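Local coordinates for protein titin (PDB 5JDE) that probably serves as a giant elastic scaffold of the muscle sarcomere, built largely from chained immunoglobulin-like domains and carrying a protein serine/threonine kinase activity, at residues 99-104 and 172-177; 105-110 and 148-153; 176-181 and 199-204. All coordinates share one frame; numbering follows the deposited sequence.

Interaction 1: 99-104 and 172-177; sequences NIEVPE and TLTVTP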
ATOM      1  N   ASN A  99      -1.314   3.132 -13.021  1.00 36.01           N
ATOM      2  CA  ASN A  99      -2.248   4.242 -12.838  1.00 35.94           C
ATOM      3  C   ASN A  99      -3.684   3.713 -12.767  1.00 39.34           C
ATOM      4  O   ASN A  99      -4.040   2.805 -13.508  1.00 44.45           O
ATOM      5  CB  ASN A  99      -2.124   5.246 -13.979  1.00 36.59           C
ATOM      6  CG  ASN A  99      -0.736   5.826 -14.104  1.00 38.88           C
ATOM      7  OD1 ASN A  99      -0.096   6.175 -13.107  1.00 30.46           O
ATOM      8  ND2 ASN A  99      -0.263   5.948 -15.340  1.00 39.06           N
ATOM      9  N   ILE A 100      -4.503   4.278 -11.885  1.00 42.03           N
ATOM     10  CA  ILE A 100      -5.898   3.861 -11.769  1.00 36.41           C
ATOM     11  C   ILE A 100      -6.859   4.975 -12.132  1.00 32.77           C
ATOM     12  O   ILE A 100      -6.594   6.142 -11.879  1.00 32.37           O
ATOM     13  CB  ILE A 100      -6.274   3.417 -10.342  1.00 44.56           C
ATOM     14  CG1 ILE A 100      -5.078   2.895  -9.571  1.00 55.84           C
ATOM     15  CG2 ILE A 100      -7.376   2.376 -10.377  1.00 55.38           C
ATOM     16  CD1 ILE A 100      -5.395   2.723  -8.112  1.00 65.08           C
ATOM     17  N   GLU A 101      -7.983   4.600 -12.725  1.00 36.83           N
ATOM     18  CA  GLU A 101      -9.125   5.491 -12.807  1.00 45.86           C
ATOM     19  C   GLU A 101     -10.320   4.801 -12.142  1.00 42.79           C
ATOM     20  O   GLU A 101     -10.621   3.638 -12.419  1.00 43.64           O
ATOM     21  CB  GLU A 101      -9.416   5.884 -14.257  1.00 57.75           C
ATOM     22  CG  GLU A 101      -8.171   6.372 -15.001  1.00 75.11           C
ATOM     23  CD  GLU A 101      -8.424   7.607 -15.849  1.00 87.82           C
ATOM     24  OE1 GLU A 101      -9.544   7.739 -16.388  1.00 90.68           O
ATOM     25  OE2 GLU A 101      -7.505   8.448 -15.971  1.00 91.22           O
ATOM     26  N   VAL A 102     -10.971   5.518 -11.232  1.00 35.12           N
ATOM     27  CA  VAL A 102     -12.021   4.947 -10.394  1.00 34.47           C
ATOM     28  C   VAL A 102     -13.237   5.861 -10.334  1.00 40.61           C
ATOM     29  O   VAL A 102     -13.087   7.064 -10.133  1.00 35.10           O
ATOM     30  CB  VAL A 102     -11.506   4.696  -8.959  1.00 37.25           C
ATOM     31  CG1 VAL A 102     -12.625   4.265  -8.049  1.00 40.85           C
ATOM     32  CG2 VAL A 102     -10.434   3.634  -8.972  1.00 40.06           C
ATOM     33  N   PRO A 103     -14.446   5.299 -10.510  1.00 36.08           N
ATOM     34  CA  PRO A 103     -15.622   6.146 -10.331  1.00 39.27           C
ATOM     35  C   PRO A 103     -15.700   6.634  -8.899  1.00 39.11           C
ATOM     36  O   PRO A 103     -15.332   5.908  -7.966  1.00 33.80           O
ATOM     37  CB  PRO A 103     -16.799   5.217 -10.661  1.00 35.58           C
ATOM     38  CG  PRO A 103     -16.202   4.086 -11.441  1.00 42.26           C
ATOM     39  CD  PRO A 103     -14.806   3.930 -10.915  1.00 36.70           C
ATOM     40  N   GLU A 104     -16.148   7.870  -8.746  1.00 33.02           N
ATOM     41  CA  GLU A 104     -16.498   8.440  -7.448  1.00 36.26           C
ATOM     42  C   GLU A 104     -17.295   7.466  -6.556  1.00 34.63           C
ATOM     43  O   GLU A 104     -18.184   6.755  -7.036  1.00 33.83           O
ATOM     44  CB  GLU A 104     -17.290   9.730  -7.684  1.00 38.71           C
ATOM     45  CG  GLU A 104     -17.481  10.613  -6.480  1.00 50.92           C
ATOM     46  CD  GLU A 104     -18.264  11.868  -6.818  1.00 61.91           C
ATOM     47  OE1 GLU A 104     -18.706  12.002  -7.986  1.00 56.79           O
ATOM     48  OE2 GLU A 104     -18.430  12.720  -5.920  1.00 75.16           O
ATOM     49  N   THR A 172      -0.606   7.349 -10.559  1.00 26.31           N
ATOM     50  CA  THR A 172      -1.634   8.372 -10.362  1.00 31.90           C
ATOM     51  C   THR A 172      -3.025   7.769 -10.241  1.00 26.42           C
ATOM     52  O   THR A 172      -3.344   6.780 -10.914  1.00 27.30           O
ATOM     53  CB  THR A 172      -1.642   9.393 -11.517  1.00 36.31           C
ATOM     54  OG1 THR A 172      -1.943   8.718 -12.747  1.00 41.93           O
ATOM     55  CG2 THR A 172      -0.293  10.088 -11.615  1.00 36.95           C
ATOM     56  N   LEU A 173      -3.856   8.378  -9.394  1.00 25.02           N
ATOM     57  CA  LEU A 173      -5.272   8.022  -9.319  1.00 25.39           C
ATOM     58  C   LEU A 173      -6.116   9.103  -9.972  1.00 32.53           C
ATOM     59  O   LEU A 173      -5.888  10.280  -9.734  1.00 26.99           O
ATOM     60  CB  LEU A 173      -5.722   7.843  -7.863  1.00 27.97           C
ATOM     61  CG  LEU A 173      -7.233   7.665  -7.657  1.00 30.18           C
ATOM     62  CD1 LEU A 173      -7.707   6.351  -8.253  1.00 37.70           C
ATOM     63  CD2 LEU A 173      -7.616   7.742  -6.193  1.00 29.90           C
ATOM     64  N   THR A 174      -7.077   8.697 -10.799  1.00 28.17           N
ATOM     65  CA  THR A 174      -8.051   9.613 -11.381  1.00 36.63           C
ATOM     66  C   THR A 174      -9.441   9.182 -10.963  1.00 34.05           C
ATOM     67  O   THR A 174      -9.866   8.080 -11.280  1.00 31.47           O
ATOM     68  CB  THR A 174      -7.979   9.646 -12.923  1.00 36.91           C
ATOM     69  OG1 THR A 174      -6.721  10.189 -13.336  1.00 41.22           O
ATOM     70  CG2 THR A 174      -9.113  10.496 -13.501  1.00 40.85           C
ATOM     71  N   VAL A 175     -10.138  10.038 -10.230  1.00 27.51           N
ATOM     72  CA  VAL A 175     -11.488   9.711  -9.798  1.00 29.61           C
ATOM     73  C   VAL A 175     -12.493  10.348 -10.742  1.00 38.11           C
ATOM     74  O   VAL A 175     -12.491  11.564 -10.910  1.00 35.77           O
ATOM     75  CB  VAL A 175     -11.757  10.182  -8.362  1.00 30.81           C
ATOM     76  CG1 VAL A 175     -13.175   9.798  -7.931  1.00 26.44           C
ATOM     77  CG2 VAL A 175     -10.719   9.586  -7.412  1.00 32.10           C
ATOM     78  N   THR A 176     -13.342   9.528 -11.360  1.00 35.42           N
ATOM     79  CA  THR A 176     -14.308  10.019 -12.349  1.00 42.60           C
ATOM     80  C   THR A 176     -15.674  10.344 -11.724  1.00 43.21           C
ATOM     81  O   THR A 176     -16.248   9.509 -11.028  1.00 39.73           O
ATOM     82  CB  THR A 176     -14.523   8.988 -13.479  1.00 42.99           C
ATOM     83  OG1 THR A 176     -13.267   8.424 -13.867  1.00 52.44           O
ATOM     84  CG2 THR A 176     -15.145   9.670 -14.678  1.00 60.96           C
ATOM     85  N   PRO A 177     -16.208  11.549 -11.984  1.00 42.29           N
ATOM     86  CA  PRO A 177     -17.472  11.903 -11.333  1.00 35.06           C
ATOM     87  C   PRO A 177     -18.669  11.033 -11.756  1.00 41.73           C
ATOM     88  O   PRO A 177     -18.784  10.597 -12.904  1.00 42.22           O
ATOM     89  CB  PRO A 177     -17.689  13.358 -11.769  1.00 40.09           C
ATOM     90  CG  PRO A 177     -16.982  13.464 -13.080  1.00 40.05           C
ATOM     91  CD  PRO A 177     -15.746  12.609 -12.898  1.00 42.87           C
TER
HETATM   92  O   HOH W   1      -4.671   8.047 -13.342  1.00 31.93           O
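Thr172 meets Asn99 where strand 100-103 begins to run alongside strand 167-176. The Asn99 side chain replaces a backbone carbonyl there: with CG anti to the carbonyl carbon (chi1 -59°), OD1 takes the Thr172 N-H at 2.9 Å, the donor tilted somewhat from the carbonyl plane. From this point an unbroken parallel ladder follows. Ile100 N gives its hydrogen to Thr172 O, Thr174 N to Ile100 O at 2.8 Å, Val102 N to Thr174 O, and Thr176 N to Val102 O. Glu104 N closes the series on Thr176 O at 2.8 Å, with a nearly straight N-H...O angle of 174°. CA-H groups share some of the same acceptors; among the closest such contacts are Glu101 CA to Thr174 O and Val175 CA to Val102 O, both 3.1 Å.

On the face carrying Glu101 and Thr174, the two side chains lie alongside, pointing the same way, and Glu101 OE2 stands 3.3 Å from Thr174 OG1, at best a weak bond. A water links the strands on this side: it donates to Ile100 O at 3.1 Å and is hydrogen-bonded to OG1 of both Thr172 and Thr174. The opposite face is apolar. Leu173 CD1 lies 3.9 Å from both Ile100 CB and Val102 CG2.

Strand 100-103 forms the outer edge of its mixed sheet. Strand 167-176 lies next to it and pairs in turn with 158-164 through the Leu173-Ala158 backbone bonding, Val175 N being bound by Ser157 OG, while Ile100, Val102 and Leu173 pack on Ala108 or Phe110 of strand 108-114 in the facing sheet.

Interaction 2: 105-110 and 148-153; sequences TKTASF and IIMNTS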
ATOM      1  N   THR A 105     -16.948   7.468  -5.266  1.00 26.71           N
ATOM      2  CA  THR A 105     -17.523   6.654  -4.177  1.00 29.06           C
ATOM      3  C   THR A 105     -16.995   5.219  -4.134  1.00 33.29           C
ATOM      4  O   THR A 105     -17.126   4.557  -3.116  1.00 38.58           O
ATOM      5  CB  THR A 105     -19.086   6.560  -4.179  1.00 37.48           C
ATOM      6  OG1 THR A 105     -19.537   5.689  -5.226  1.00 34.94           O
ATOM      7  CG2 THR A 105     -19.753   7.936  -4.285  1.00 33.66           C
ATOM      8  N   LYS A 106     -16.397   4.740  -5.217  1.00 31.76           N
ATOM      9  CA  LYS A 106     -15.882   3.366  -5.241  1.00 31.87           C
ATOM     10  C   LYS A 106     -14.473   3.294  -4.644  1.00 38.58           C
ATOM     11  O   LYS A 106     -13.834   4.310  -4.377  1.00 33.69           O
ATOM     12  CB  LYS A 106     -15.908   2.803  -6.671  1.00 26.84           C
ATOM     13  CG  LYS A 106     -17.344   2.542  -7.159  1.00 28.70           C
ATOM     14  CD  LYS A 106     -17.419   2.214  -8.641  1.00 43.28           C
ATOM     15  CE  LYS A 106     -16.927   0.820  -8.931  1.00 51.36           C
ATOM     16  NZ  LYS A 106     -17.732  -0.181  -8.203  1.00 63.80           N
ATOM     17  N   THR A 107     -13.999   2.084  -4.408  1.00 32.91           N
ATOM     18  CA  THR A 107     -12.713   1.925  -3.743  1.00 30.68           C
ATOM     19  C   THR A 107     -11.588   1.826  -4.768  1.00 33.50           C
ATOM     20  O   THR A 107     -11.748   1.244  -5.837  1.00 33.86           O
ATOM     21  CB  THR A 107     -12.743   0.707  -2.819  1.00 29.79           C
ATOM     22  OG1 THR A 107     -13.644   0.980  -1.740  1.00 38.17           O
ATOM     23  CG2 THR A 107     -11.350   0.396  -2.242  1.00 30.84           C
ATOM     24  N   ALA A 108     -10.462   2.456  -4.451  1.00 32.59           N
ATOM     25  CA  ALA A 108      -9.296   2.397  -5.304  1.00 28.94           C
ATOM     26  C   ALA A 108      -8.184   1.692  -4.540  1.00 25.14           C
ATOM     27  O   ALA A 108      -8.131   1.772  -3.317  1.00 32.09           O
ATOM     28  CB  ALA A 108      -8.864   3.800  -5.719  1.00 30.91           C
ATOM     29  N   SER A 109      -7.302   0.998  -5.245  1.00 25.60           N
ATOM     30  CA  SER A 109      -6.183   0.344  -4.564  1.00 28.78           C
ATOM     31  C   SER A 109      -4.917   0.383  -5.398  1.00 37.41           C
ATOM     32  O   SER A 109      -4.958   0.137  -6.601  1.00 36.81           O
ATOM     33  CB  SER A 109      -6.525  -1.102  -4.223  1.00 38.28           C
ATOM     34  OG  SER A 109      -6.833  -1.830  -5.399  1.00 51.81           O
ATOM     35  N   PHE A 110      -3.800   0.714  -4.753  1.00 30.32           N
ATOM     36  CA  PHE A 110      -2.485   0.592  -5.388  1.00 28.77           C
ATOM     37  C   PHE A 110      -1.762  -0.567  -4.747  1.00 26.79           C
ATOM     38  O   PHE A 110      -1.923  -0.798  -3.545  1.00 21.78           O
ATOM     39  CB  PHE A 110      -1.645   1.848  -5.218  1.00 27.77           C
ATOM     40  CG  PHE A 110      -2.149   3.031  -5.995  1.00 27.59           C
ATOM     41  CD1 PHE A 110      -1.883   3.149  -7.353  1.00 31.55           C
ATOM     42  CD2 PHE A 110      -2.865   4.021  -5.368  1.00 29.19           C
ATOM     43  CE1 PHE A 110      -2.326   4.239  -8.066  1.00 34.21           C
ATOM     44  CE2 PHE A 110      -3.317   5.109  -6.075  1.00 35.34           C
ATOM     45  CZ  PHE A 110      -3.051   5.220  -7.423  1.00 33.92           C
ATOM     46  N   ILE A 148      -5.098   1.153   0.137  1.00 25.09           N
ATOM     47  CA  ILE A 148      -6.530   1.171  -0.183  1.00 31.31           C
ATOM     48  C   ILE A 148      -7.111   2.534   0.122  1.00 31.61           C
ATOM     49  O   ILE A 148      -6.981   3.045   1.237  1.00 27.03           O
ATOM     50  CB  ILE A 148      -7.326   0.109   0.615  1.00 40.12           C
ATOM     51  CG1 ILE A 148      -6.631  -1.255   0.576  1.00 42.02           C
ATOM     52  CG2 ILE A 148      -8.771   0.019   0.105  1.00 35.80           C
ATOM     53  CD1 ILE A 148      -6.707  -1.930  -0.751  1.00 40.09           C
ATOM     54  N   ILE A 149      -7.771   3.118  -0.865  1.00 31.93           N
ATOM     55  CA  ILE A 149      -8.458   4.379  -0.675  1.00 29.21           C
ATOM     56  C   ILE A 149      -9.958   4.141  -0.847  1.00 34.31           C
ATOM     57  O   ILE A 149     -10.412   3.827  -1.943  1.00 27.36           O
ATOM     58  CB  ILE A 149      -7.979   5.429  -1.688  1.00 35.88           C
ATOM     59  CG1 ILE A 149      -6.463   5.642  -1.564  1.00 38.17           C
ATOM     60  CG2 ILE A 149      -8.737   6.722  -1.520  1.00 34.40           C
ATOM     61  CD1 ILE A 149      -5.830   6.290  -2.789  1.00 36.91           C
ATOM     62  N   MET A 150     -10.717   4.268   0.233  1.00 30.01           N
ATOM     63  CA  MET A 150     -12.138   3.954   0.202  1.00 25.78           C
ATOM     64  C   MET A 150     -12.963   5.209  -0.067  1.00 31.73           C
ATOM     65  O   MET A 150     -12.468   6.326   0.101  1.00 26.16           O
ATOM     66  CB  MET A 150     -12.553   3.289   1.516  1.00 34.65           C
ATOM     67  CG  MET A 150     -11.773   1.981   1.806  1.00 29.09           C
ATOM     68  SD  MET A 150     -12.535   0.993   3.096  1.00120.14           S
ATOM     69  CE  MET A 150     -11.452  -0.432   3.137  1.00 66.11           C
ATOM     70  N   ASN A 151     -14.199   5.015  -0.533  1.00 39.50           N
ATOM     71  CA  ASN A 151     -15.143   6.109  -0.766  1.00 33.52           C
ATOM     72  C   ASN A 151     -14.514   7.280  -1.530  1.00 29.54           C
ATOM     73  O   ASN A 151     -14.542   8.433  -1.078  1.00 33.65           O
ATOM     74  CB  ASN A 151     -15.725   6.588   0.571  1.00 39.97           C
ATOM     75  CG  ASN A 151     -16.893   7.557   0.393  1.00 68.78           C
ATOM     76  OD1 ASN A 151     -17.674   7.438  -0.552  1.00 83.80           O
ATOM     77  ND2 ASN A 151     -17.014   8.520   1.304  1.00 73.62           N
ATOM     78  N   THR A 152     -13.941   6.986  -2.691  1.00 24.71           N
ATOM     79  CA  THR A 152     -13.150   7.989  -3.396  1.00 26.58           C
ATOM     80  C   THR A 152     -13.941   9.228  -3.752  1.00 36.69           C
ATOM     81  O   THR A 152     -15.138   9.165  -4.019  1.00 30.91           O
ATOM     82  CB  THR A 152     -12.565   7.449  -4.686  1.00 28.69           C
ATOM     83  OG1 THR A 152     -13.609   6.803  -5.423  1.00 35.09           O
ATOM     84  CG2 THR A 152     -11.404   6.469  -4.397  1.00 28.31           C
ATOM     85  N   SER A 153     -13.241  10.354  -3.758  1.00 40.93           N
ATOM     86  CA  SER A 153     -13.798  11.636  -4.162  1.00 42.78           C
ATOM     87  C   SER A 153     -12.822  12.260  -5.146  1.00 40.02           C
ATOM     88  O   SER A 153     -11.688  11.782  -5.276  1.00 31.02           O
ATOM     89  CB  SER A 153     -14.005  12.538  -2.949  1.00 55.03           C
ATOM     90  OG  SER A 153     -13.992  13.900  -3.327  1.00 71.49           O
TER
HETATM   91  O   HOH W   2     -15.509   2.524  -1.388  1.00 44.16           O
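Thr152 has its OG1 turned between the backbone N and the carbonyl carbon (chi1 49°), which turns the hydroxyl to Lys106 O, while CG2, anti to the carbonyl carbon, is left to touch Ala108 CB at 3.9 Å. The hydroxyl donates to Lys106 O at 2.7 Å, and the Thr152 N-H reaches the same oxygen at 3.2 Å. These two donors arrive from opposite faces of the carbonyl plane, so one residue grips the oxygen twice. Thr105 N returns a bond to Thr152 O at 2.8 Å, closing the connection between the two loops.

Farther along, the backbone settles into antiparallel sheet. Ala108 and Ile149 form a hydrogen-bonded pair, with Ala108 N bound to Ile149 O and Ile149 N to Ala108 O, both nearly straight at 175° and 170°. Ser109 and Ile148 follow as a non-hydrogen-bonded pair, Ile148 CD1 resting 3.6 Å from Ser109 CB. Thr107 sends CG2 obliquely against Ile148 CG2 at 3.5 Å. A water joins the loops beside it, donating to Thr105 O and accepting from Asn151 N.

On the inner face, Ile149 CD1 approaches the edge of the Phe110 ring near its plane, 4.3 Å from CE2. Phe110 also meets the ring of Tyr160, and Thr152 packs on Val175, both from the facing sheet. Strands 108-114 and 144-149 are the central pair of the four-stranded sheet 93-95, 108-114, 144-149, 136-141, which faces the mixed sheet, as the B and E strands do in the immunoglobulin beta-sandwich, here of the I-set family.

Interaction 3: 176-181 and 199-204; sequences TPIMIT and VTVNYE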
ATOM      1  N   THR A 176     -13.342   9.528 -11.360  1.00 35.42           N
ATOM      2  CA  THR A 176     -14.308  10.019 -12.349  1.00 42.60           C
ATOM      3  C   THR A 176     -15.674  10.344 -11.724  1.00 43.21           C
ATOM      4  O   THR A 176     -16.248   9.509 -11.028  1.00 39.73           O
ATOM      5  CB  THR A 176     -14.523   8.988 -13.479  1.00 42.99           C
ATOM      6  OG1 THR A 176     -13.267   8.424 -13.867  1.00 52.44           O
ATOM      7  CG2 THR A 176     -15.145   9.670 -14.678  1.00 60.96           C
ATOM      8  N   PRO A 177     -16.208  11.549 -11.984  1.00 42.29           N
ATOM      9  CA  PRO A 177     -17.472  11.903 -11.333  1.00 35.06           C
ATOM     10  C   PRO A 177     -18.669  11.033 -11.756  1.00 41.73           C
ATOM     11  O   PRO A 177     -18.784  10.597 -12.904  1.00 42.22           O
ATOM     12  CB  PRO A 177     -17.689  13.358 -11.769  1.00 40.09           C
ATOM     13  CG  PRO A 177     -16.982  13.464 -13.080  1.00 40.05           C
ATOM     14  CD  PRO A 177     -15.746  12.609 -12.898  1.00 42.87           C
ATOM     15  N   ILE A 178     -19.553  10.780 -10.800  1.00 48.56           N
ATOM     16  CA  ILE A 178     -20.841  10.171 -11.093  1.00 42.38           C
ATOM     17  C   ILE A 178     -21.696  11.184 -11.853  1.00 45.96           C
ATOM     18  O   ILE A 178     -21.689  12.366 -11.528  1.00 39.00           O
ATOM     19  CB  ILE A 178     -21.565   9.735  -9.805  1.00 35.61           C
ATOM     20  CG1 ILE A 178     -20.833   8.559  -9.161  1.00 34.69           C
ATOM     21  CG2 ILE A 178     -23.015   9.357 -10.094  1.00 38.78           C
ATOM     22  CD1 ILE A 178     -21.269   8.286  -7.735  1.00 36.16           C
ATOM     23  N   MET A 179     -22.386  10.725 -12.889  1.00 38.52           N
ATOM     24  CA  MET A 179     -23.348  11.570 -13.594  1.00 44.26           C
ATOM     25  C   MET A 179     -24.716  10.905 -13.607  1.00 45.29           C
ATOM     26  O   MET A 179     -24.830   9.697 -13.831  1.00 42.68           O
ATOM     27  CB  MET A 179     -22.881  11.866 -15.019  1.00 46.01           C
ATOM     28  CG  MET A 179     -21.703  12.838 -15.080  1.00 51.34           C
ATOM     29  SD  MET A 179     -21.463  13.559 -16.709  1.00102.19           S
ATOM     30  CE  MET A 179     -23.027  14.410 -16.941  1.00 61.86           C
ATOM     31  N   ILE A 180     -25.738  11.703 -13.321  1.00 45.33           N
ATOM     32  CA  ILE A 180     -27.118  11.271 -13.410  1.00 45.65           C
ATOM     33  C   ILE A 180     -27.570  11.499 -14.838  1.00 46.74           C
ATOM     34  O   ILE A 180     -27.771  12.638 -15.263  1.00 45.95           O
ATOM     35  CB  ILE A 180     -28.002  12.033 -12.421  1.00 46.77           C
ATOM     36  CG1 ILE A 180     -27.464  11.822 -11.000  1.00 39.72           C
ATOM     37  CG2 ILE A 180     -29.463  11.594 -12.563  1.00 48.12           C
ATOM     38  CD1 ILE A 180     -28.283  12.454  -9.906  1.00 37.20           C
ATOM     39  N   THR A 181     -27.675  10.418 -15.596  1.00 45.06           N
ATOM     40  CA  THR A 181     -27.928  10.543 -17.016  1.00 45.58           C
ATOM     41  C   THR A 181     -29.441  10.741 -17.208  1.00 50.15           C
ATOM     42  O   THR A 181     -29.869  11.678 -17.894  1.00 51.21           O
ATOM     43  CB  THR A 181     -27.392   9.327 -17.789  1.00 47.72           C
ATOM     44  OG1 THR A 181     -27.943   8.132 -17.233  1.00 55.76           O
ATOM     45  CG2 THR A 181     -25.893   9.252 -17.646  1.00 52.15           C
ATOM     46  N   VAL A 199     -33.997   6.796 -11.613  1.00 43.01           N
ATOM     47  CA  VAL A 199     -32.853   7.503 -12.158  1.00 43.04           C
ATOM     48  C   VAL A 199     -31.922   6.514 -12.826  1.00 44.23           C
ATOM     49  O   VAL A 199     -31.918   5.326 -12.500  1.00 41.39           O
ATOM     50  CB  VAL A 199     -32.032   8.257 -11.080  1.00 48.50           C
ATOM     51  CG1 VAL A 199     -32.809   9.425 -10.508  1.00 37.51           C
ATOM     52  CG2 VAL A 199     -31.597   7.305  -9.987  1.00 46.30           C
ATOM     53  N   THR A 200     -31.130   7.016 -13.761  1.00 40.61           N
ATOM     54  CA  THR A 200     -30.042   6.243 -14.330  1.00 53.16           C
ATOM     55  C   THR A 200     -28.730   6.955 -14.046  1.00 36.82           C
ATOM     56  O   THR A 200     -28.664   8.173 -14.108  1.00 37.48           O
ATOM     57  CB  THR A 200     -30.215   6.058 -15.835  1.00 54.43           C
ATOM     58  OG1 THR A 200     -31.556   5.633 -16.102  1.00 57.69           O
ATOM     59  CG2 THR A 200     -29.253   5.015 -16.345  1.00 58.77           C
ATOM     60  N   VAL A 201     -27.685   6.204 -13.726  1.00 40.41           N
ATOM     61  CA  VAL A 201     -26.380   6.824 -13.540  1.00 42.32           C
ATOM     62  C   VAL A 201     -25.381   6.210 -14.512  1.00 49.31           C
ATOM     63  O   VAL A 201     -25.724   5.283 -15.246  1.00 50.29           O
ATOM     64  CB  VAL A 201     -25.872   6.666 -12.103  1.00 39.14           C
ATOM     65  CG1 VAL A 201     -26.836   7.331 -11.145  1.00 38.05           C
ATOM     66  CG2 VAL A 201     -25.686   5.202 -11.764  1.00 34.23           C
ATOM     67  N   ASN A 202     -24.149   6.713 -14.510  1.00 43.31           N
ATOM     68  CA  ASN A 202     -23.162   6.270 -15.494  1.00 41.02           C
ATOM     69  C   ASN A 202     -22.290   5.102 -15.027  1.00 45.96           C
ATOM     70  O   ASN A 202     -21.639   4.461 -15.846  1.00 52.83           O
ATOM     71  CB  ASN A 202     -22.271   7.446 -15.924  1.00 41.38           C
ATOM     72  CG  ASN A 202     -21.598   8.149 -14.750  1.00 41.29           C
ATOM     73  OD1 ASN A 202     -22.066   8.075 -13.612  1.00 37.46           O
ATOM     74  ND2 ASN A 202     -20.504   8.852 -15.031  1.00 44.58           N
ATOM     75  N   TYR A 203     -22.299   4.802 -13.729  1.00 37.48           N
ATOM     76  CA  TYR A 203     -21.471   3.718 -13.195  1.00 44.28           C
ATOM     77  C   TYR A 203     -22.279   2.766 -12.325  1.00 47.05           C
ATOM     78  O   TYR A 203     -23.284   3.149 -11.742  1.00 41.59           O
ATOM     79  CB  TYR A 203     -20.286   4.279 -12.388  1.00 40.20           C
ATOM     80  CG  TYR A 203     -19.331   5.101 -13.225  1.00 45.03           C
ATOM     81  CD1 TYR A 203     -18.706   4.546 -14.330  1.00 49.24           C
ATOM     82  CD2 TYR A 203     -19.072   6.437 -12.926  1.00 45.45           C
ATOM     83  CE1 TYR A 203     -17.848   5.281 -15.107  1.00 58.10           C
ATOM     84  CE2 TYR A 203     -18.201   7.183 -13.703  1.00 52.48           C
ATOM     85  CZ  TYR A 203     -17.595   6.593 -14.794  1.00 60.07           C
ATOM     86  OH  TYR A 203     -16.728   7.299 -15.595  1.00 64.67           O
ATOM     87  N   GLU A 204     -21.817   1.525 -12.244  1.00 51.27           N
ATOM     88  CA  GLU A 204     -22.457   0.503 -11.428  1.00 52.44           C
ATOM     89  C   GLU A 204     -21.702   0.343 -10.115  1.00 47.26           C
ATOM     90  O   GLU A 204     -20.496   0.568 -10.062  1.00 48.13           O
ATOM     91  CB  GLU A 204     -22.501  -0.835 -12.170  1.00 68.67           C
ATOM     92  CG  GLU A 204     -22.420  -0.714 -13.688  1.00 86.61           C
ATOM     93  CD  GLU A 204     -20.984  -0.600 -14.191  1.00 98.90           C
ATOM     94  OE1 GLU A 204     -20.136  -1.404 -13.752  1.00106.64           O
ATOM     95  OE2 GLU A 204     -20.700   0.299 -15.014  1.00 97.71           O
TER
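Asn202 reaches across to Pro177 and Met179 and carries much of this contact through a single side chain. Its CB stands 4.0 Å from Met179 O, the carbonyl that also receives a weak, bent bond from Asn202 N. CG is held between the backbone N and the carbonyl carbon (chi1 55°), a turn that swings the amide back over segment 176-181 and brings CG 3.3 Å from Met179 N. At the tip the amide splits its work. OD1 accepts the Met179 N-H at 2.8 Å; the bond is straight at the hydrogen (175°), but the donor sits well above the carbonyl plane rather than on a lone pair. ND2 donates to Pro177 O at 3.2 Å, and here the match is planar: the acceptor lies in the amide plane of Asn202 and ND2 lies in the plane of the Pro177 carbonyl. Two bonds to backbone groups two residues apart, Pro177 O and Met179 N, hold the amide against rotation.

Next to it, the Tyr203 ring presents its edge to Thr176 and Pro177, where strand 167-176 ends. CE2 comes 3.6 Å from Pro177 O, and the methyl group of Thr176 also lies near the ring plane, beside OH.

At the other end, Ile180 and Val201 form an antiparallel non-hydrogen-bonded pair. Thr181 N gives a bond to Thr200 O at 2.9 Å. The Thr181 hydroxyl adds a weak one to the same oxygen.

Strand 195-201 lies between 180-182 and 231-236 in its sheet, Val201 resting on His232 of the latter. Ile180, Val199 and Val201 meet Phe249 of strand 245-251 across the sandwich, while Ile178 packs on Ala251 and Ala254 of that facing sheet.

How the interactions relate
From the N terminus, segment 99-104 opens interaction 1, which closes only at 172-177, a loop spanning most of one immunoglobulin domain. Interaction 2, between 105-110 and 148-153, is nested inside it. After strand 100-103 the chain crosses through a short turn to 108-114 in the facing sheet, so the two contacts lie on opposite sheets of the sandwich; they meet where Val175 CG2 packs against Ser153 O. Interaction 3 begins where interaction 1 ends: Thr176 and Pro177 belong to both, and the chain passes through them into the next domain before 199-204 closes a short loop. Between the domains, Glu104 OE1 probably accepts a hydrogen bond from Ile178 N, Pro103 packs on Tyr203, and Thr105 touches Ile178.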